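Local coordinates for protein alanine glyoxylate transaminase (Thermococcus litoralis, PDB 2ZC0) that probably catalyses amino-group transfer from alanine to glyoxylate, as a homodimeric aminotransferase that binds pyridoxal 5'-phosphate, at residues W13-S17 against L137-G143; T127-I133 against P367-D371; P342-G347 against K375-R379; I146-P150 against L161-I165. All blocks are in the same frame, centred on the assembly; numbering follows the deposited sequence.

Interaction 1 of 4, residues W13-S17 against L137-G143; sequences WIKGS and LAFEQLG. With ZN (zinc ion), chain E.
W13 lays its indole against the chain reversal at the end of helix 133-140. Its CB sits 3.5 Å from E140 O. CD2, CE3 and CZ3 then pass over G143, whose CA lies 3.5 Å from CE3 and makes a CH-pi contact with the six-membered ring, 25° off the normal; CH2, at the far end, is still 4.1 Å from G143 CA. The stop is a Schellman motif: G143, at positive phi, donates its N to E140 O while A144 N reaches F139 O, and a CB on G143 would run into CZ3 of the indole. K15 bends at its last torsion (chi4 -55°), which carries NZ to E140 OE1 at 2.6 Å, a salt bridge on the anti side of that oxygen, tilted 33° out of the carboxylate plane. The other oxygen, E140 OE2, binds the zinc ion at 2.0 Å, so one carboxylate is shared between lysine and metal. One water accepts from K15 NZ at 2.7 Å; a second accepts from K15 N and probably donates to Q141 OE1. Q141 NE2 and I14 O are taken by Q271 and K267 of the second subunit. S17 CB presses tightly on L137 CD2 (3.5 Å).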
loop_
_atom_site.group_PDB
_atom_site.type_symbol
_atom_site.label_atom_id
_atom_site.label_comp_id
_atom_site.label_asym_id
_atom_site.label_seq_id
_atom_site.Cartn_x
_atom_site.Cartn_y
_atom_site.Cartn_z
ATOM N N TRP A 13 5.164 -5.301 -9.162
ATOM C CA TRP A 13 5.425 -6.488 -8.346
ATOM C C TRP A 13 5.051 -7.749 -9.130
ATOM O O TRP A 13 5.355 -8.875 -8.714
ATOM C CB TRP A 13 4.635 -6.438 -7.019
ATOM C CG TRP A 13 5.050 -5.317 -6.079
ATOM C CD1 TRP A 13 6.271 -4.700 -6.030
ATOM C CD2 TRP A 13 4.267 -4.728 -5.029
ATOM N NE1 TRP A 13 6.296 -3.771 -5.021
ATOM C CE2 TRP A 13 5.078 -3.768 -4.392
ATOM C CE3 TRP A 13 2.954 -4.919 -4.569
ATOM C CZ2 TRP A 13 4.622 -2.998 -3.312
ATOM C CZ3 TRP A 13 2.502 -4.151 -3.493
ATOM C CH2 TRP A 13 3.337 -3.202 -2.879
ATOM N N ILE A 14 4.380 -7.552 -10.264
ATOM C CA ILE A 14 3.972 -8.656 -11.131
ATOM C C ILE A 14 5.124 -8.990 -12.070
ATOM O O ILE A 14 5.626 -8.120 -12.777
ATOM C CB ILE A 14 2.757 -8.275 -12.006
ATOM C CG1 ILE A 14 1.557 -7.945 -11.125
ATOM C CG2 ILE A 14 2.413 -9.418 -12.947
ATOM C CD1 ILE A 14 0.459 -7.269 -11.884
ATOM N N LYS A 15 5.545 -10.249 -12.090
ATOM C CA LYS A 15 6.643 -10.629 -12.966
ATOM C C LYS A 15 6.389 -11.912 -13.734
ATOM O O LYS A 15 5.415 -12.626 -13.484
ATOM C CB LYS A 15 7.940 -10.727 -12.165
ATOM C CG LYS A 15 7.853 -11.610 -10.949
ATOM C CD LYS A 15 9.177 -11.613 -10.182
ATOM C CE LYS A 15 9.021 -12.346 -8.873
ATOM N NZ LYS A 15 7.900 -11.749 -8.101
ATOM N N GLY A 16 7.268 -12.189 -14.693
ATOM C CA GLY A 16 7.135 -13.380 -15.518
ATOM C C GLY A 16 7.182 -14.682 -14.748
ATOM O O GLY A 16 7.668 -14.735 -13.619
ATOM N N SER A 17 6.680 -15.741 -15.375
ATOM C CA SER A 17 6.647 -17.082 -14.788
ATOM C C SER A 17 7.194 -18.097 -15.789
ATOM O O SER A 17 6.634 -18.275 -16.876
ATOM C CB SER A 17 5.205 -17.451 -14.417
ATOM O OG SER A 17 5.070 -18.833 -14.117
ATOM N N LEU A 137 4.417 -16.387 -6.600
ATOM C CA LEU A 137 4.118 -15.282 -7.512
ATOM C C LEU A 137 2.866 -14.544 -6.998
ATOM O O LEU A 137 2.847 -13.320 -6.915
ATOM C CB LEU A 137 3.889 -15.839 -8.932
ATOM C CG LEU A 137 4.906 -15.637 -10.074
ATOM C CD1 LEU A 137 6.303 -15.399 -9.559
ATOM C CD2 LEU A 137 4.844 -16.812 -11.016
ATOM N N ALA A 138 1.839 -15.301 -6.628
ATOM C CA ALA A 138 0.603 -14.711 -6.128
ATOM C C ALA A 138 0.859 -13.842 -4.907
ATOM O O ALA A 138 0.380 -12.715 -4.843
ATOM C CB ALA A 138 -0.421 -15.799 -5.782
ATOM N N PHE A 139 1.632 -14.346 -3.946
ATOM C CA PHE A 139 1.905 -13.572 -2.735
ATOM C C PHE A 139 2.839 -12.384 -2.938
ATOM O O PHE A 139 2.691 -11.350 -2.271
ATOM C CB PHE A 139 2.457 -14.475 -1.626
ATOM C CG PHE A 139 1.451 -15.462 -1.089
ATOM C CD1 PHE A 139 0.135 -15.462 -1.547
ATOM C CD2 PHE A 139 1.817 -16.380 -0.107
ATOM C CE1 PHE A 139 -0.803 -16.366 -1.040
ATOM C CE2 PHE A 139 0.891 -17.288 0.406
ATOM C CZ PHE A 139 -0.425 -17.278 -0.058
ATOM N N GLU A 140 3.793 -12.510 -3.850
ATOM C CA GLU A 140 4.703 -11.406 -4.090
ATOM C C GLU A 140 4.055 -10.287 -4.886
ATOM O O GLU A 140 4.441 -9.125 -4.723
ATOM C CB GLU A 140 5.966 -11.871 -4.819
ATOM C CG GLU A 140 6.702 -12.993 -4.123
ATOM C CD GLU A 140 8.022 -13.323 -4.800
ATOM O OE1 GLU A 140 8.073 -13.301 -6.054
ATOM O OE2 GLU A 140 9.002 -13.603 -4.077
ATOM N N GLN A 141 3.095 -10.604 -5.753
ATOM C CA GLN A 141 2.460 -9.507 -6.475
ATOM C C GLN A 141 1.467 -8.812 -5.547
ATOM O O GLN A 141 0.907 -7.781 -5.888
ATOM C CB GLN A 141 1.799 -9.959 -7.791
ATOM C CG GLN A 141 0.795 -11.053 -7.707
ATOM C CD GLN A 141 0.383 -11.542 -9.086
ATOM O OE1 GLN A 141 1.141 -11.426 -10.048
ATOM N NE2 GLN A 141 -0.806 -12.096 -9.184
ATOM N N LEU A 142 1.265 -9.385 -4.360
ATOM C CA LEU A 142 0.410 -8.752 -3.363
ATOM C C LEU A 142 1.353 -7.983 -2.443
ATOM O O LEU A 142 0.937 -7.431 -1.436
ATOM C CB LEU A 142 -0.407 -9.774 -2.580
ATOM C CG LEU A 142 -1.622 -10.308 -3.371
ATOM C CD1 LEU A 142 -2.218 -11.569 -2.689
ATOM C CD2 LEU A 142 -2.690 -9.189 -3.447
ATOM N N GLY A 143 2.633 -7.934 -2.809
ATOM C CA GLY A 143 3.598 -7.206 -1.992
ATOM C C GLY A 143 4.329 -7.971 -0.895
ATOM O O GLY A 143 5.160 -7.402 -0.205
HETATM ZN ZN ZN E . 10.435 -14.630 -5.115
HETATM O O HOH W 1 5.286 -11.902 -8.742
HETATM O O HOH W 2 3.560 -12.226 -10.954
HETATM O O HOH W 3 11.777 -15.709 -3.378
#

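Interaction 2 of 4, residues T127-I133 against P367-D371; sequences TENPSYI and PFYTD. With PMP (4'-deoxy-4'-aminopyridoxal-5'-phosphate), chain F; IMD (imidazole), chain G.
P130 lies flat over the ring of Y369, its CB 3.6 Å from the ring centroid and only 7° off the normal, a CH-pi contact over the middle of the face. F368 is covered less centrally: I133 CG1 comes down on one face near the rim, 3.3 Å from CE2, while S131 O lies at the ring's edge. The backbones join where S131 N donates to F368 O at 2.8 Å. N129 reaches its amide across to T370 and D371, CG anti to its own backbone N (chi1 -175°), and uses both ends. OD1 takes the N-H of T370 from above its carbonyl plane, at 2.9 Å and nearly straight. ND2, with its partner close to the amide plane, gives a hydrogen to D371 OD2 at 3.1 Å; amide and carboxylate stand 80° apart, so that oxygen is approached from above the carboxylate plane. D371 OD2 is also held by S373 N. Y132 points its ring to the cofactor, one face over C3 of the PMP ring, and its OH accepts from PMP N4A at 2.5 Å. With Y132 exchanged for alanine, the cofactor is likely to lose both the cover on that face of its pyridine ring and the hydroxyl that meets its amino group. The cis peptide before P130 lies in the turn that carries strand 124-129 to Y132 and on into helix 133-140. An aromatic ring laid over one face of the cofactor's pyridine ring is characteristic of the active site of fold type I aminotransferases.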
loop_
_atom_site.group_PDB
_atom_site.type_symbol
_atom_site.label_atom_id
_atom_site.label_comp_id
_atom_site.label_asym_id
_atom_site.label_seq_id
_atom_site.Cartn_x
_atom_site.Cartn_y
_atom_site.Cartn_z
ATOM N N THR A 127 7.655 -19.958 3.541
ATOM C CA THR A 127 7.231 -21.098 2.741
ATOM C C THR A 127 8.335 -22.146 2.749
ATOM O O THR A 127 9.386 -21.952 3.355
ATOM C CB THR A 127 7.035 -20.688 1.277
ATOM O OG1 THR A 127 8.310 -20.361 0.708
ATOM C CG2 THR A 127 6.133 -19.463 1.180
ATOM N N GLU A 128 8.094 -23.260 2.073
ATOM C CA GLU A 128 9.110 -24.304 1.953
ATOM C C GLU A 128 10.038 -23.805 0.842
ATOM O O GLU A 128 9.706 -22.830 0.159
ATOM C CB GLU A 128 8.447 -25.631 1.553
ATOM C CG GLU A 128 7.714 -26.316 2.704
ATOM C CD GLU A 128 6.386 -26.920 2.296
ATOM O OE1 GLU A 128 5.974 -26.750 1.132
ATOM O OE2 GLU A 128 5.736 -27.560 3.152
ATOM N N ASN A 129 11.209 -24.423 0.691
ATOM C CA ASN A 129 12.137 -24.053 -0.386
ATOM C C ASN A 129 12.627 -25.345 -1.027
ATOM O O ASN A 129 13.355 -26.119 -0.396
ATOM C CB ASN A 129 13.331 -23.236 0.139
ATOM C CG ASN A 129 14.248 -22.735 -0.993
ATOM O OD1 ASN A 129 13.818 -22.606 -2.147
ATOM N ND2 ASN A 129 15.502 -22.434 -0.661
ATOM N N PRO A 130 12.213 -25.608 -2.283
ATOM C CA PRO A 130 11.330 -24.773 -3.110
ATOM C C PRO A 130 9.863 -24.874 -2.686
ATOM O O PRO A 130 9.536 -25.550 -1.708
ATOM C CB PRO A 130 11.530 -25.353 -4.499
ATOM C CG PRO A 130 11.595 -26.834 -4.178
ATOM C CD PRO A 130 12.571 -26.843 -3.008
ATOM N N SER A 131 8.987 -24.199 -3.432
ATOM C CA SER A 131 7.542 -24.221 -3.179
ATOM C C SER A 131 6.833 -24.019 -4.524
ATOM O O SER A 131 7.484 -23.771 -5.535
ATOM C CB SER A 131 7.143 -23.112 -2.186
ATOM O OG SER A 131 5.731 -23.052 -1.997
ATOM N N TYR A 132 5.509 -24.148 -4.535
ATOM C CA TYR A 132 4.702 -23.989 -5.754
ATOM C C TYR A 132 4.878 -22.561 -6.297
ATOM O O TYR A 132 4.472 -21.609 -5.641
ATOM C CB TYR A 132 3.228 -24.250 -5.416
ATOM C CG TYR A 132 2.283 -24.150 -6.590
ATOM C CD1 TYR A 132 0.978 -23.674 -6.415
ATOM C CD2 TYR A 132 2.695 -24.502 -7.877
ATOM C CE1 TYR A 132 0.107 -23.542 -7.491
ATOM C CE2 TYR A 132 1.832 -24.378 -8.964
ATOM C CZ TYR A 132 0.538 -23.894 -8.762
ATOM O OH TYR A 132 -0.314 -23.749 -9.835
ATOM N N ILE A 133 5.471 -22.410 -7.485
ATOM C CA ILE A 133 5.699 -21.073 -8.022
ATOM C C ILE A 133 4.488 -20.158 -8.097
ATOM O O ILE A 133 4.606 -18.969 -7.843
ATOM C CB ILE A 133 6.342 -21.086 -9.420
ATOM C CG1 ILE A 133 5.831 -22.264 -10.243
ATOM C CG2 ILE A 133 7.826 -21.128 -9.282
ATOM C CD1 ILE A 133 4.434 -22.123 -10.719
ATOM N N PRO A 367 12.840 -21.812 -10.915
ATOM C CA PRO A 367 11.836 -20.796 -10.576
ATOM C C PRO A 367 11.064 -21.089 -9.293
ATOM O O PRO A 367 10.532 -20.176 -8.666
ATOM C CB PRO A 367 10.933 -20.786 -11.808
ATOM C CG PRO A 367 11.869 -21.200 -12.910
ATOM C CD PRO A 367 12.590 -22.342 -12.267
ATOM N N PHE A 368 11.017 -22.357 -8.894
ATOM C CA PHE A 368 10.303 -22.748 -7.680
ATOM C C PHE A 368 11.055 -22.501 -6.372
ATOM O O PHE A 368 10.478 -22.694 -5.306
ATOM C CB PHE A 368 9.918 -24.232 -7.738
ATOM C CG PHE A 368 9.034 -24.596 -8.895
ATOM C CD1 PHE A 368 9.531 -24.587 -10.194
ATOM C CD2 PHE A 368 7.716 -24.994 -8.681
ATOM C CE1 PHE A 368 8.735 -24.972 -11.263
ATOM C CE2 PHE A 368 6.914 -25.380 -9.739
ATOM C CZ PHE A 368 7.425 -25.371 -11.033
ATOM N N TYR A 369 12.323 -22.082 -6.444
ATOM C CA TYR A 369 13.138 -21.820 -5.238
ATOM C C TYR A 369 13.073 -20.366 -4.782
ATOM O O TYR A 369 12.988 -19.453 -5.608
ATOM C CB TYR A 369 14.609 -22.213 -5.476
ATOM C CG TYR A 369 14.812 -23.708 -5.623
ATOM C CD1 TYR A 369 15.407 -24.461 -4.598
ATOM C CD2 TYR A 369 14.345 -24.382 -6.750
ATOM C CE1 TYR A 369 15.521 -25.849 -4.694
ATOM C CE2 TYR A 369 14.451 -25.770 -6.854
ATOM C CZ TYR A 369 15.040 -26.493 -5.816
ATOM O OH TYR A 369 15.110 -27.857 -5.902
ATOM N N THR A 370 13.139 -20.169 -3.462
ATOM C CA THR A 370 13.046 -18.846 -2.840
ATOM C C THR A 370 14.396 -18.160 -2.679
ATOM O O THR A 370 14.494 -17.034 -2.184
ATOM C CB THR A 370 12.332 -18.946 -1.458
ATOM O OG1 THR A 370 13.180 -19.608 -0.503
ATOM C CG2 THR A 370 11.043 -19.750 -1.606
ATOM N N ASP A 371 15.446 -18.839 -3.107
ATOM C CA ASP A 371 16.765 -18.255 -3.017
ATOM C C ASP A 371 17.558 -18.631 -4.260
ATOM O O ASP A 371 16.972 -18.938 -5.295
ATOM C CB ASP A 371 17.468 -18.683 -1.706
ATOM C CG ASP A 371 17.756 -20.181 -1.621
ATOM O OD1 ASP A 371 18.256 -20.593 -0.553
ATOM O OD2 ASP A 371 17.504 -20.942 -2.581
HETATM N N1 PMP F . -1.758 -25.792 -4.986
HETATM C C2 PMP F . -0.764 -26.529 -5.530
HETATM C C2A PMP F . 0.376 -26.945 -4.597
HETATM C C3 PMP F . -0.785 -26.902 -6.900
HETATM O O3 PMP F . 0.256 -27.656 -7.424
HETATM C C4 PMP F . -1.893 -26.471 -7.722
HETATM C C4A PMP F . -1.910 -26.881 -9.207
HETATM N N4A PMP F . -1.873 -25.743 -10.125
HETATM C C5 PMP F . -2.997 -25.631 -7.049
HETATM C C6 PMP F . -2.871 -25.321 -5.673
HETATM C C5A PMP F . -4.233 -25.113 -7.809
HETATM O O4P PMP F . -4.841 -25.982 -8.128
HETATM P P PMP F . -6.240 -25.486 -8.896
HETATM O O1P PMP F . -7.896 -25.820 -8.036
HETATM O O2P PMP F . -6.275 -26.480 -10.528
HETATM O O3P PMP F . -6.240 -23.721 -9.315
HETATM N N1 IMD G . 10.203 -17.747 -7.591
HETATM C C2 IMD G . 10.623 -17.041 -6.548
HETATM N N3 IMD G . 9.701 -16.136 -6.249
HETATM C C4 IMD G . 8.674 -16.273 -7.124
HETATM C C5 IMD G . 8.987 -17.280 -7.965
#

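Interaction 3 of 4, residues P342-G347 against K375-R379; sequences PEGADG and KNAIR
K375 O receives the shortest polar bond of this contact, from G347 N at 2.7 Å, the donor standing nearly in line with the carbonyl. G347 is the first residue of helix 347-357, and D346 before it is the N-cap, its OD2 taking the N-H of S349. The other oxygen, D346 OD1, uses its anti lone pair in a long salt bridge to K375 NZ at 3.3 Å; the lysine runs straight and turns only at the last bond (chi4 62°), meeting the aspartate at about a right angle. Were D346 an alanine, the S349 N-H would probably lack its cap and the K375 ammonium this mate. N376 packs against the type II turn P342-A345, with its CA 3.1 Å from A345 O in a CA-H...O contact and its CB 3.2 Å from the same A345 O. Its amide belongs elsewhere, ND2 donating to L341 O. I378 sends CD1 to G347 CA at 3.6 Å; a CB on G347 would strike both K375 O and A377 O. Here the turn leaving strand 336-340 folds back over the start of strand 377-381, its antiparallel neighbour, and the same strand start meets the first turn of helix 347-357.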
loop_
_atom_site.group_PDB
_atom_site.type_symbol
_atom_site.label_atom_id
_atom_site.label_comp_id
_atom_site.label_asym_id
_atom_site.label_seq_id
_atom_site.Cartn_x
_atom_site.Cartn_y
_atom_site.Cartn_z
ATOM N N PRO A 342 23.606 -32.622 -12.499
ATOM C CA PRO A 342 24.788 -32.527 -11.639
ATOM C C PRO A 342 24.867 -31.117 -11.071
ATOM O O PRO A 342 24.420 -30.163 -11.710
ATOM C CB PRO A 342 25.934 -32.829 -12.597
ATOM C CG PRO A 342 25.312 -33.791 -13.553
ATOM C CD PRO A 342 23.977 -33.123 -13.832
ATOM N N GLU A 343 25.419 -30.984 -9.871
ATOM C CA GLU A 343 25.534 -29.672 -9.249
ATOM C C GLU A 343 26.225 -28.691 -10.195
ATOM O O GLU A 343 27.232 -29.021 -10.817
ATOM C CB GLU A 343 26.306 -29.781 -7.928
ATOM C CG GLU A 343 27.467 -30.763 -7.970
ATOM C CD GLU A 343 27.257 -31.965 -7.050
ATOM O OE1 GLU A 343 26.084 -32.357 -6.837
ATOM O OE2 GLU A 343 28.264 -32.524 -6.549
ATOM N N GLY A 344 25.663 -27.491 -10.316
ATOM C CA GLY A 344 26.246 -26.480 -11.184
ATOM C C GLY A 344 25.641 -26.418 -12.577
ATOM O O GLY A 344 25.780 -25.409 -13.271
ATOM N N ALA A 345 24.976 -27.495 -12.988
ATOM C CA ALA A 345 24.349 -27.567 -14.307
ATOM C C ALA A 345 23.097 -26.698 -14.389
ATOM O O ALA A 345 22.284 -26.686 -13.466
ATOM C CB ALA A 345 23.994 -29.009 -14.629
ATOM N N ASP A 346 22.948 -25.979 -15.500
ATOM C CA ASP A 346 21.801 -25.090 -15.710
ATOM C C ASP A 346 20.554 -25.871 -16.127
ATOM O O ASP A 346 20.523 -26.490 -17.193
ATOM C CB ASP A 346 22.128 -24.045 -16.783
ATOM C CG ASP A 346 20.986 -23.068 -17.012
ATOM O OD1 ASP A 346 21.013 -21.965 -16.424
ATOM O OD2 ASP A 346 20.054 -23.403 -17.770
ATOM N N GLY A 347 19.519 -25.815 -15.295
ATOM C CA GLY A 347 18.296 -26.535 -15.592
ATOM C C GLY A 347 17.352 -25.911 -16.605
ATOM O O GLY A 347 16.637 -26.634 -17.301
ATOM N N LYS A 375 19.314 -24.321 -9.226
ATOM C CA LYS A 375 19.771 -24.121 -10.605
ATOM C C LYS A 375 19.761 -25.372 -11.475
ATOM O O LYS A 375 19.522 -25.295 -12.684
ATOM C CB LYS A 375 21.185 -23.550 -10.622
ATOM C CG LYS A 375 21.670 -23.191 -12.022
ATOM C CD LYS A 375 23.137 -22.778 -12.013
ATOM C CE LYS A 375 23.604 -22.310 -13.389
ATOM N NZ LYS A 375 22.866 -21.094 -13.860
ATOM N N ASN A 376 20.025 -26.520 -10.862
ATOM C CA ASN A 376 20.084 -27.787 -11.579
ATOM C C ASN A 376 18.814 -28.621 -11.462
ATOM O O ASN A 376 18.777 -29.773 -11.895
ATOM C CB ASN A 376 21.275 -28.605 -11.065
ATOM C CG ASN A 376 21.170 -28.933 -9.576
ATOM O OD1 ASN A 376 20.952 -28.045 -8.744
ATOM N ND2 ASN A 376 21.336 -30.212 -9.236
ATOM N N ALA A 377 17.768 -28.044 -10.884
ATOM C CA ALA A 377 16.525 -28.778 -10.712
ATOM C C ALA A 377 15.671 -28.840 -11.970
ATOM O O ALA A 377 15.700 -27.941 -12.804
ATOM C CB ALA A 377 15.721 -28.169 -9.573
ATOM N N ILE A 378 14.918 -29.923 -12.103
ATOM C CA ILE A 378 14.013 -30.105 -13.228
ATOM C C ILE A 378 12.791 -30.842 -12.694
ATOM O O ILE A 378 12.908 -31.944 -12.153
ATOM C CB ILE A 378 14.646 -30.944 -14.376
ATOM C CG1 ILE A 378 15.491 -30.050 -15.294
ATOM C CG2 ILE A 378 13.554 -31.613 -15.199
ATOM C CD1 ILE A 378 16.832 -29.653 -14.727
ATOM N N ARG A 379 11.616 -30.241 -12.828
ATOM C CA ARG A 379 10.415 -30.898 -12.341
ATOM C C ARG A 379 9.817 -31.774 -13.430
ATOM O O ARG A 379 9.709 -31.364 -14.592
ATOM C CB ARG A 379 9.400 -29.862 -11.885
ATOM C CG ARG A 379 8.300 -30.417 -11.014
ATOM C CD ARG A 379 7.215 -29.379 -10.864
ATOM N NE ARG A 379 6.447 -29.302 -12.097
ATOM C CZ ARG A 379 5.431 -28.473 -12.303
ATOM N NH1 ARG A 379 5.056 -27.629 -11.351
ATOM N NH2 ARG A 379 4.769 -28.523 -13.451
#

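Interaction 4 of 4, residues I146-P150 against L161-I165; sequences IEGVP and LEEKI
Strand 146-150 and helix 161-165 run nearly antiparallel, their axes 8.8 Å apart at an angle of 150°, with V149 and L161 closest by CA. V149 carries the apolar half: its CG1 rests against the helix backbone, 3.7 Å from L161 N, while CG2 meets L161 CD2 at 4.2 Å. Both side chains also reach I126 of the adjacent strand 124-129, and L161 continues to L200 of helix 194-207. K164 is kinked at its second and third torsions (58° and 74°), so that CE comes 3.8 Å from G148 O. Its ammonium then reaches E147 OE1 at 3.5 Å in a weak salt bridge, the two side chains crossing at about a right angle. The arrangement is a helix packed on a strand of the large mixed sheet of the aminotransferase fold, in which 145-152 runs parallel to 124-129. The pairing of charges is loose: K164 NZ has a second, long and weak partner in E167, and E147 OE2 likewise in K145. Cohesion is therefore likely to rest on V149 against the backbone and side chain of L161, together with the methylenes of K164, the weak ion pair adding little.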
loop_
_atom_site.group_PDB
_atom_site.type_symbol
_atom_site.label_atom_id
_atom_site.label_comp_id
_atom_site.label_asym_id
_atom_site.label_seq_id
_atom_site.Cartn_x
_atom_site.Cartn_y
_atom_site.Cartn_z
ATOM N N ILE A 146 8.967 -13.207 0.498
ATOM C CA ILE A 146 9.066 -14.634 0.760
ATOM C C ILE A 146 10.378 -15.117 1.385
ATOM O O ILE A 146 11.464 -14.769 0.924
ATOM C CB ILE A 146 8.781 -15.411 -0.546
ATOM C CG1 ILE A 146 7.300 -15.231 -0.893
ATOM C CG2 ILE A 146 9.124 -16.903 -0.391
ATOM C CD1 ILE A 146 6.940 -15.736 -2.231
ATOM N N GLU A 147 10.263 -15.892 2.464
ATOM C CA GLU A 147 11.418 -16.484 3.152
ATOM C C GLU A 147 11.193 -17.990 3.118
ATOM O O GLU A 147 10.263 -18.496 3.747
ATOM C CB GLU A 147 11.501 -16.038 4.615
ATOM C CG GLU A 147 11.949 -14.604 4.856
ATOM C CD GLU A 147 13.346 -14.312 4.341
ATOM O OE1 GLU A 147 14.121 -15.268 4.097
ATOM O OE2 GLU A 147 13.674 -13.114 4.189
ATOM N N GLY A 148 12.031 -18.702 2.371
ATOM C CA GLY A 148 11.889 -20.146 2.275
ATOM C C GLY A 148 12.620 -20.911 3.364
ATOM O O GLY A 148 13.540 -20.385 3.985
ATOM N N VAL A 149 12.184 -22.147 3.606
ATOM C CA VAL A 149 12.784 -23.048 4.595
ATOM C C VAL A 149 13.027 -24.372 3.854
ATOM O O VAL A 149 12.097 -24.964 3.320
ATOM C CB VAL A 149 11.826 -23.335 5.781
ATOM C CG1 VAL A 149 12.449 -24.371 6.722
ATOM C CG2 VAL A 149 11.546 -22.058 6.560
ATOM N N PRO A 150 14.283 -24.855 3.822
ATOM C CA PRO A 150 14.662 -26.105 3.146
ATOM C C PRO A 150 13.802 -27.315 3.501
ATOM O O PRO A 150 13.276 -27.411 4.608
ATOM C CB PRO A 150 16.107 -26.316 3.594
ATOM C CG PRO A 150 16.611 -24.929 3.779
ATOM C CD PRO A 150 15.450 -24.254 4.494
ATOM N N LEU A 161 12.935 -24.249 10.413
ATOM C CA LEU A 161 11.809 -23.325 10.409
ATOM C C LEU A 161 11.922 -22.371 11.604
ATOM O O LEU A 161 11.832 -21.147 11.442
ATOM C CB LEU A 161 10.488 -24.098 10.506
ATOM C CG LEU A 161 9.184 -23.493 9.969
ATOM C CD1 LEU A 161 8.023 -24.093 10.754
ATOM C CD2 LEU A 161 9.179 -21.968 10.085
ATOM N N GLU A 162 12.123 -22.932 12.799
ATOM C CA GLU A 162 12.223 -22.127 14.021
ATOM C C GLU A 162 13.445 -21.226 14.045
ATOM O O GLU A 162 13.425 -20.145 14.652
ATOM C CB GLU A 162 12.240 -23.012 15.275
ATOM C CG GLU A 162 12.323 -22.184 16.555
ATOM C CD GLU A 162 12.025 -22.977 17.813
ATOM O OE1 GLU A 162 11.739 -22.339 18.850
ATOM O OE2 GLU A 162 12.075 -24.229 17.773
ATOM N N GLU A 163 14.517 -21.676 13.405
ATOM C CA GLU A 163 15.733 -20.882 13.347
ATOM C C GLU A 163 15.468 -19.717 12.415
ATOM O O GLU A 163 15.915 -18.607 12.664
ATOM C CB GLU A 163 16.911 -21.703 12.816
ATOM C CG GLU A 163 18.226 -20.924 12.823
ATOM C CD GLU A 163 18.516 -20.266 14.174
ATOM O OE1 GLU A 163 18.530 -20.989 15.201
ATOM O OE2 GLU A 163 18.726 -19.028 14.211
ATOM N N LYS A 164 14.740 -19.968 11.333
ATOM C CA LYS A 164 14.419 -18.890 10.404
ATOM C C LYS A 164 13.571 -17.868 11.149
ATOM O O LYS A 164 13.861 -16.673 11.138
ATOM C CB LYS A 164 13.649 -19.425 9.193
ATOM C CG LYS A 164 13.128 -18.325 8.261
ATOM C CD LYS A 164 14.241 -17.422 7.726
ATOM C CE LYS A 164 15.090 -18.106 6.662
ATOM N NZ LYS A 164 16.165 -17.199 6.133
ATOM N N ILE A 165 12.534 -18.359 11.823
ATOM C CA ILE A 165 11.641 -17.493 12.583
ATOM C C ILE A 165 12.427 -16.644 13.580
ATOM O O ILE A 165 12.212 -15.440 13.667
ATOM C CB ILE A 165 10.563 -18.330 13.300
ATOM C CG1 ILE A 165 9.596 -18.895 12.255
ATOM C CG2 ILE A 165 9.821 -17.483 14.328
ATOM C CD1 ILE A 165 8.596 -19.903 12.804
#

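How the interactions relate
From the N terminus, interaction 1 brings the segment before helix 18-31 onto the end of helix 133-140, closing a loop of 119 residues. Interaction 2 starts just before that helix, on strand 124-129, and closes only at 367-371, crossing interaction 1. Interaction 4 lies within that long span, joining strand 145-152 to helix 158-170; the strand is a neighbour of 124-129, and T127 N lies 3.0 Å from E147 O. It also touches interaction 1, E140 against I146. Interaction 3 closes a short loop at 342-347 and 375-379 and crosses interaction 2, where R379 and A377 pack on F368 and Y369. The four tie together the N-terminal segment, the large mixed sheet and the antiparallel strands 336-340 and 377-381.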